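Local atomic coordinates of KLLA0E08119p (Kluyveromyces lactis, PDB entry 3VA7), a protein that probably carboxylates urea with bicarbonate and ATP in a biotin-dependent reaction and hydrolyses the resulting allophanate, this chain being the urea carboxylase part with its carboxyltransferase domain. Residues Leu989-Val992 with Pro997-Val1000; Asn725-Val730 with Gly1029-Ile1034. All blocks are in the same frame, centred on the assembly; numbering follows the deposited sequence.

Contact 1: Leu989-Val992 with Pro997-Val1000; sequences LGDV and PCAV. With URE (urea), chain C.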
ATOM      1  N   LEU A 989      19.355  -6.328   4.866  1.00 26.57           N
ATOM      2  CA  LEU A 989      18.083  -5.604   4.691  1.00 25.55           C
ATOM      3  C   LEU A 989      16.989  -6.107   5.608  1.00 25.76           C
ATOM      4  O   LEU A 989      17.015  -7.236   6.097  1.00 26.93           O
ATOM      5  CB  LEU A 989      17.610  -5.687   3.257  1.00 24.90           C
ATOM      6  CG  LEU A 989      18.591  -5.309   2.144  1.00 22.76           C
ATOM      7  CD1 LEU A 989      17.907  -5.410   0.819  1.00 19.14           C
ATOM      8  CD2 LEU A 989      19.170  -3.921   2.290  1.00 22.42           C
ATOM      9  N   GLY A 990      16.021  -5.248   5.866  1.00 26.86           N
ATOM     10  CA  GLY A 990      14.858  -5.545   6.736  1.00 25.73           C
ATOM     11  C   GLY A 990      15.135  -5.385   8.203  1.00 25.78           C
ATOM     12  O   GLY A 990      14.651  -6.173   8.999  1.00 26.06           O
ATOM     13  N   ASP A 991      15.950  -4.386   8.561  1.00 26.22           N
ATOM     14  CA  ASP A 991      16.131  -3.963   9.975  1.00 25.77           C
ATOM     15  C   ASP A 991      15.504  -2.563  10.193  1.00 25.33           C
ATOM     16  O   ASP A 991      16.213  -1.560  10.227  1.00 26.38           O
ATOM     17  CB  ASP A 991      17.603  -3.860  10.247  1.00 25.22           C
ATOM     18  CG  ASP A 991      17.954  -4.165  11.684  1.00 27.74           C
ATOM     19  OD1 ASP A 991      17.077  -4.016  12.589  1.00 30.63           O
ATOM     20  OD2 ASP A 991      19.136  -4.548  11.900  1.00 28.57           O
ATOM     21  N   VAL A 992      14.188  -2.463  10.272  1.00 23.67           N
ATOM     22  CA  VAL A 992      13.278  -3.607  10.359  1.00 22.26           C
ATOM     23  C   VAL A 992      12.186  -3.239   9.343  1.00 21.82           C
ATOM     24  O   VAL A 992      11.778  -2.065   9.250  1.00 21.22           O
ATOM     25  CB  VAL A 992      12.903  -3.691  11.843  1.00 22.45           C
ATOM     26  CG1 VAL A 992      11.730  -2.835  12.247  1.00 21.61           C
ATOM     27  CG2 VAL A 992      12.961  -5.028  12.408  1.00 21.54           C
ATOM     28  N   PRO A 997      17.638  -0.837   6.155  1.00 25.23           N
ATOM     29  CA  PRO A 997      19.027  -1.314   6.221  1.00 25.03           C
ATOM     30  C   PRO A 997      19.558  -1.438   7.612  1.00 24.71           C
ATOM     31  O   PRO A 997      19.063  -0.763   8.496  1.00 24.61           O
ATOM     32  CB  PRO A 997      19.813  -0.225   5.499  1.00 24.83           C
ATOM     33  CG  PRO A 997      18.985   1.013   5.785  1.00 26.36           C
ATOM     34  CD  PRO A 997      17.540   0.589   5.818  1.00 24.62           C
ATOM     35  N   CYS A 998      20.531  -2.334   7.800  1.00 24.15           N
ATOM     36  CA  CYS A 998      21.440  -2.281   8.929  1.00 23.92           C
ATOM     37  C   CYS A 998      22.859  -1.965   8.416  1.00 25.10           C
ATOM     38  O   CYS A 998      23.481  -2.741   7.700  1.00 26.57           O
ATOM     39  CB  CYS A 998      21.392  -3.578   9.704  1.00 23.01           C
ATOM     40  SG  CYS A 998      22.521  -3.687  11.132  1.00 24.36           S
ATOM     41  N   ALA A 999      23.371  -0.800   8.766  1.00 25.36           N
ATOM     42  CA  ALA A 999      24.560  -0.277   8.153  1.00 24.40           C
ATOM     43  C   ALA A 999      25.522  -0.001   9.270  1.00 24.58           C
ATOM     44  O   ALA A 999      25.098   0.019  10.428  1.00 24.75           O
ATOM     45  CB  ALA A 999      24.226   1.006   7.395  1.00 24.12           C
ATOM     46  N   VAL A1000      26.802   0.194   8.931  1.00 24.92           N
ATOM     47  CA  VAL A1000      27.874   0.390   9.907  1.00 25.50           C
ATOM     48  C   VAL A1000      28.876   1.400   9.379  1.00 26.36           C
ATOM     49  O   VAL A1000      29.212   1.383   8.194  1.00 26.88           O
ATOM     50  CB  VAL A1000      28.617  -0.910  10.204  1.00 25.83           C
ATOM     51  CG1 VAL A1000      29.370  -1.417   8.984  1.00 24.65           C
ATOM     52  CG2 VAL A1000      29.541  -0.730  11.393  1.00 26.67           C
TER
HETATM   53  C   URE C1902      15.325  -1.635  14.853  1.00 40.09           C
HETATM   54  O   URE C1902      15.759  -1.275  13.730  1.00 39.84           O
HETATM   55  N1  URE C1902      14.446  -0.933  15.524  1.00 39.48           N
HETATM   56  N2  URE C1902      15.691  -2.735  15.526  1.00 40.68           N

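Contact 2: Asn725-Val730 with Gly1029-Ile1034; sequences NAHDYV and GMYMCI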
ATOM      1  N   ASN A 725      21.202  -7.679  23.471  1.00 31.66           N
ATOM      2  CA  ASN A 725      21.570  -7.045  22.208  1.00 29.83           C
ATOM      3  C   ASN A 725      22.601  -7.905  21.472  1.00 29.30           C
ATOM      4  O   ASN A 725      23.554  -8.388  22.076  1.00 28.93           O
ATOM      5  CB  ASN A 725      22.153  -5.644  22.474  1.00 29.24           C
ATOM      6  CG  ASN A 725      21.120  -4.637  22.975  1.00 31.09           C
ATOM      7  OD1 ASN A 725      20.029  -4.986  23.474  1.00 35.06           O
ATOM      8  ND2 ASN A 725      21.467  -3.366  22.854  1.00 30.34           N
ATOM      9  N   ALA A 726      22.436  -8.022  20.155  1.00 28.86           N
ATOM     10  CA  ALA A 726      23.143  -8.989  19.343  1.00 28.14           C
ATOM     11  C   ALA A 726      23.496  -8.312  18.062  1.00 27.92           C
ATOM     12  O   ALA A 726      22.755  -7.436  17.595  1.00 26.81           O
ATOM     13  CB  ALA A 726      22.224 -10.194  19.054  1.00 27.58           C
ATOM     14  N   HIS A 727      24.632  -8.704  17.477  1.00 27.43           N
ATOM     15  CA  HIS A 727      24.927  -8.235  16.133  1.00 26.63           C
ATOM     16  C   HIS A 727      23.775  -8.693  15.222  1.00 26.57           C
ATOM     17  O   HIS A 727      23.478  -9.878  15.071  1.00 26.04           O
ATOM     18  CB  HIS A 727      26.290  -8.721  15.655  1.00 26.11           C
ATOM     19  CG  HIS A 727      27.442  -8.095  16.382  1.00 27.97           C
ATOM     20  ND1 HIS A 727      28.049  -6.924  15.961  1.00 25.48           N
ATOM     21  CD2 HIS A 727      28.094  -8.473  17.509  1.00 27.66           C
ATOM     22  CE1 HIS A 727      29.041  -6.637  16.781  1.00 25.07           C
ATOM     23  NE2 HIS A 727      29.081  -7.549  17.736  1.00 26.45           N
ATOM     24  N   ASP A 728      23.097  -7.722  14.656  1.00 26.74           N
ATOM     25  CA  ASP A 728      21.850  -7.960  13.924  1.00 26.69           C
ATOM     26  C   ASP A 728      21.999  -9.124  12.942  1.00 26.68           C
ATOM     27  O   ASP A 728      23.031  -9.223  12.235  1.00 26.15           O
ATOM     28  CB  ASP A 728      21.358  -6.649  13.264  1.00 26.23           C
ATOM     29  CG  ASP A 728      21.200  -5.496  14.283  1.00 26.96           C
ATOM     30  OD1 ASP A 728      20.179  -4.779  14.208  1.00 24.99           O
ATOM     31  OD2 ASP A 728      22.082  -5.336  15.188  1.00 27.33           O
ATOM     32  N   TYR A 729      20.988 -10.016  12.972  1.00 25.83           N
ATOM     33  CA  TYR A 729      20.961 -11.315  12.279  1.00 25.46           C
ATOM     34  C   TYR A 729      19.499 -11.510  12.014  1.00 24.87           C
ATOM     35  O   TYR A 729      18.683 -10.818  12.624  1.00 25.78           O
ATOM     36  CB  TYR A 729      21.529 -12.477  13.161  1.00 25.58           C
ATOM     37  CG  TYR A 729      20.663 -12.743  14.367  1.00 26.20           C
ATOM     38  CD1 TYR A 729      20.854 -12.048  15.533  1.00 27.19           C
ATOM     39  CD2 TYR A 729      19.611 -13.645  14.302  1.00 26.10           C
ATOM     40  CE1 TYR A 729      20.044 -12.261  16.645  1.00 28.47           C
ATOM     41  CE2 TYR A 729      18.805 -13.890  15.390  1.00 27.11           C
ATOM     42  CZ  TYR A 729      19.000 -13.175  16.571  1.00 29.22           C
ATOM     43  OH  TYR A 729      18.156 -13.375  17.668  1.00 28.47           O
ATOM     44  N   VAL A 730      19.153 -12.434  11.130  1.00 24.15           N
ATOM     45  CA  VAL A 730      17.770 -12.544  10.639  1.00 24.04           C
ATOM     46  C   VAL A 730      17.039 -13.561  11.463  1.00 24.38           C
ATOM     47  O   VAL A 730      17.598 -14.598  11.857  1.00 26.29           O
ATOM     48  CB  VAL A 730      17.674 -12.870   9.177  1.00 23.78           C
ATOM     49  CG1 VAL A 730      16.215 -12.825   8.714  1.00 24.95           C
ATOM     50  CG2 VAL A 730      18.536 -11.859   8.361  1.00 24.28           C
ATOM     51  N   GLY A1029      23.432   0.450  19.146  1.00 30.79           N
ATOM     52  CA  GLY A1029      24.848   0.165  19.423  1.00 30.77           C
ATOM     53  C   GLY A1029      25.640   0.949  18.391  1.00 30.86           C
ATOM     54  O   GLY A1029      25.453   2.162  18.255  1.00 31.18           O
ATOM     55  N   MET A1030      26.484   0.283  17.615  1.00 30.78           N
ATOM     56  CA  MET A1030      27.210   1.026  16.550  1.00 30.45           C
ATOM     57  C   MET A1030      26.525   1.055  15.167  1.00 28.84           C
ATOM     58  O   MET A1030      27.063   1.651  14.228  1.00 28.64           O
ATOM     59  CB  MET A1030      28.620   0.506  16.413  1.00 30.56           C
ATOM     60  CG  MET A1030      28.796  -0.552  15.371  1.00 34.78           C
ATOM     61  SD  MET A1030      30.251  -1.556  15.760  1.00 42.10           S
ATOM     62  CE  MET A1030      30.423  -2.561  14.276  1.00 39.11           C
ATOM     63  N   TYR A1031      25.337   0.458  15.056  1.00 26.96           N
ATOM     64  CA  TYR A1031      24.720   0.291  13.755  1.00 26.18           C
ATOM     65  C   TYR A1031      23.720   1.385  13.478  1.00 26.22           C
ATOM     66  O   TYR A1031      23.142   1.964  14.397  1.00 25.85           O
ATOM     67  CB  TYR A1031      24.085  -1.127  13.565  1.00 26.53           C
ATOM     68  CG  TYR A1031      25.098  -2.267  13.649  1.00 26.06           C
ATOM     69  CD1 TYR A1031      25.174  -3.061  14.809  1.00 24.56           C
ATOM     70  CD2 TYR A1031      26.019  -2.501  12.626  1.00 22.85           C
ATOM     71  CE1 TYR A1031      26.076  -4.061  14.925  1.00 24.84           C
ATOM     72  CE2 TYR A1031      26.976  -3.532  12.732  1.00 23.42           C
ATOM     73  CZ  TYR A1031      26.999  -4.309  13.887  1.00 26.52           C
ATOM     74  OH  TYR A1031      27.935  -5.332  14.082  1.00 23.43           O
ATOM     75  N   MET A1032      23.520   1.640  12.187  1.00 26.00           N
ATOM     76  CA  MET A1032      22.586   2.626  11.718  1.00 25.34           C
ATOM     77  C   MET A1032      21.462   1.975  10.941  1.00 25.57           C
ATOM     78  O   MET A1032      21.708   1.074  10.155  1.00 25.69           O
ATOM     79  CB  MET A1032      23.318   3.586  10.812  1.00 23.91           C
ATOM     80  CG  MET A1032      22.404   4.645  10.293  1.00 25.34           C
ATOM     81  SD  MET A1032      21.853   4.318   8.615  1.00 32.47           S
ATOM     82  CE  MET A1032      20.194   4.613   8.925  1.00 28.55           C
ATOM     83  N   CYS A1033      20.229   2.446  11.130  1.00 25.66           N
ATOM     84  CA  CYS A1033      19.086   1.987  10.317  1.00 24.67           C
ATOM     85  C   CYS A1033      18.208   3.147   9.852  1.00 24.03           C
ATOM     86  O   CYS A1033      18.220   4.227  10.454  1.00 23.61           O
ATOM     87  CB  CYS A1033      18.229   0.998  11.075  1.00 24.40           C
ATOM     88  SG  CYS A1033      17.118   1.758  12.271  1.00 29.27           S
ATOM     89  N   ILE A1034      17.498   2.932   8.752  1.00 23.26           N
ATOM     90  CA  ILE A1034      16.455   3.822   8.288  1.00 23.30           C
ATOM     91  C   ILE A1034      15.170   3.015   8.359  1.00 24.07           C
ATOM     92  O   ILE A1034      15.100   1.926   7.791  1.00 24.08           O
ATOM     93  CB  ILE A1034      16.683   4.275   6.860  1.00 22.20           C
ATOM     94  CG1 ILE A1034      17.933   5.141   6.806  1.00 20.39           C
ATOM     95  CG2 ILE A1034      15.496   5.026   6.377  1.00 20.47           C
ATOM     96  CD1 ILE A1034      18.434   5.445   5.388  1.00 16.56           C
TER

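Contact 1: Leu989-Val992 with Pro997-Val1000
D991 meets C998 without a hydrogen bond: its carboxylate lies against a thiol side chain, just before the cis peptide bond that leads into V992. D991 OD2 sits 3.3 Å from C998 CB and 3.6 Å from C998 SG. The sulfur is carried anti to the backbone N (chi1 178°), which turns it beside its own carbonyl carbon and within touch of the acid. Backbone oxygens also approach, D991 O lying 3.4 Å from P997 O; as both are acceptors, this is contact without bonding. Compact C998 suits a buried position where L753 and Y1031 also press on it. D991 OD1 faces the urea, 3.2 Å from urea O, itself an acceptor, and 3.5 Å from urea N2. G990, with its positive phi of 82°, suits the bend by which the chain leaves strand 984-989, and its backbone bonds to L753. With an alanine here in place of D991 the carboxylate is gone, which would probably leave the urea without its acidic neighbour and open a gap beside C998 CB. The arrangement is the connecting loop of a beta hairpin, strands 984-989 and 997-1001, and it lines the urea pocket of the carboxyltransferase domain.

Contact 2: Asn725-Val730 with Gly1029-Ile1034
Y1031, H727 and D728 carry this contact, and Y1031 gives up the most surface. Its hydroxyl comes in at the edge of the imidazole, near the ring plane, and forms a hydrogen bond with H727 ND1, 2.5 Å from Y1031 OH at 156°; either partner could be the donor. It is modelled very short, and its exact length carries no weight at this resolution. A histidine suits this place because its ring nitrogen can give or take the proton, and a tyrosine because its length carries a hydroxyl from strand 1031-1034 to H727, although the nearest CA atoms, those of D728 and Y1031, are 8.7 Å apart. The rings meet rim to rim, planes 80° apart, neither over the other's face. One face of the phenol is covered by M1030, whose CG stands 4.2 Å above the plane of the Y1031 ring. Placing CG anti to the carbonyl carbon (chi1 -62°) sends the Y1031 ring toward H727. D728 runs past the phenol in the opposite direction, its OD2 3.9 Å from Y1031 CD1. Its polar partners lie elsewhere: OD1 takes a hydrogen bond from Y1044, and OD2 a salt bridge from K1012. The chain turns a corner at H727, letting H727 and D728 both address Y1031. Joined here are the A/B and C/D subdomains of the carboxyltransferase domain, across the buried interface beside its active site.

Contacts 1 and 2 lie with their centres about 7 Å apart. Strands 997-1001 of contact 1 and 1031-1034 of contact 2 are antiparallel neighbours in one sheet; A999 O and M1032 N, 2.9 Å apart, probably form a hydrogen bond between them. C1033, another urea-pocket residue, fits its CB 3.2 Å from P997 O and 3.4 Å from D991 O. The acids also converge: D991 OD2 is modelled 2.5 Å from D728 OD1, a closeness that is doubtful at 2.6 Å resolution. The D728 side chain lies about 5 Å from the urea, and the D991 and D728 side chains lie about 5 and 6 Å from the biotin group. Contact 1 thus helps form the urea pocket, while contact 2 brings the A/B subdomain up to it.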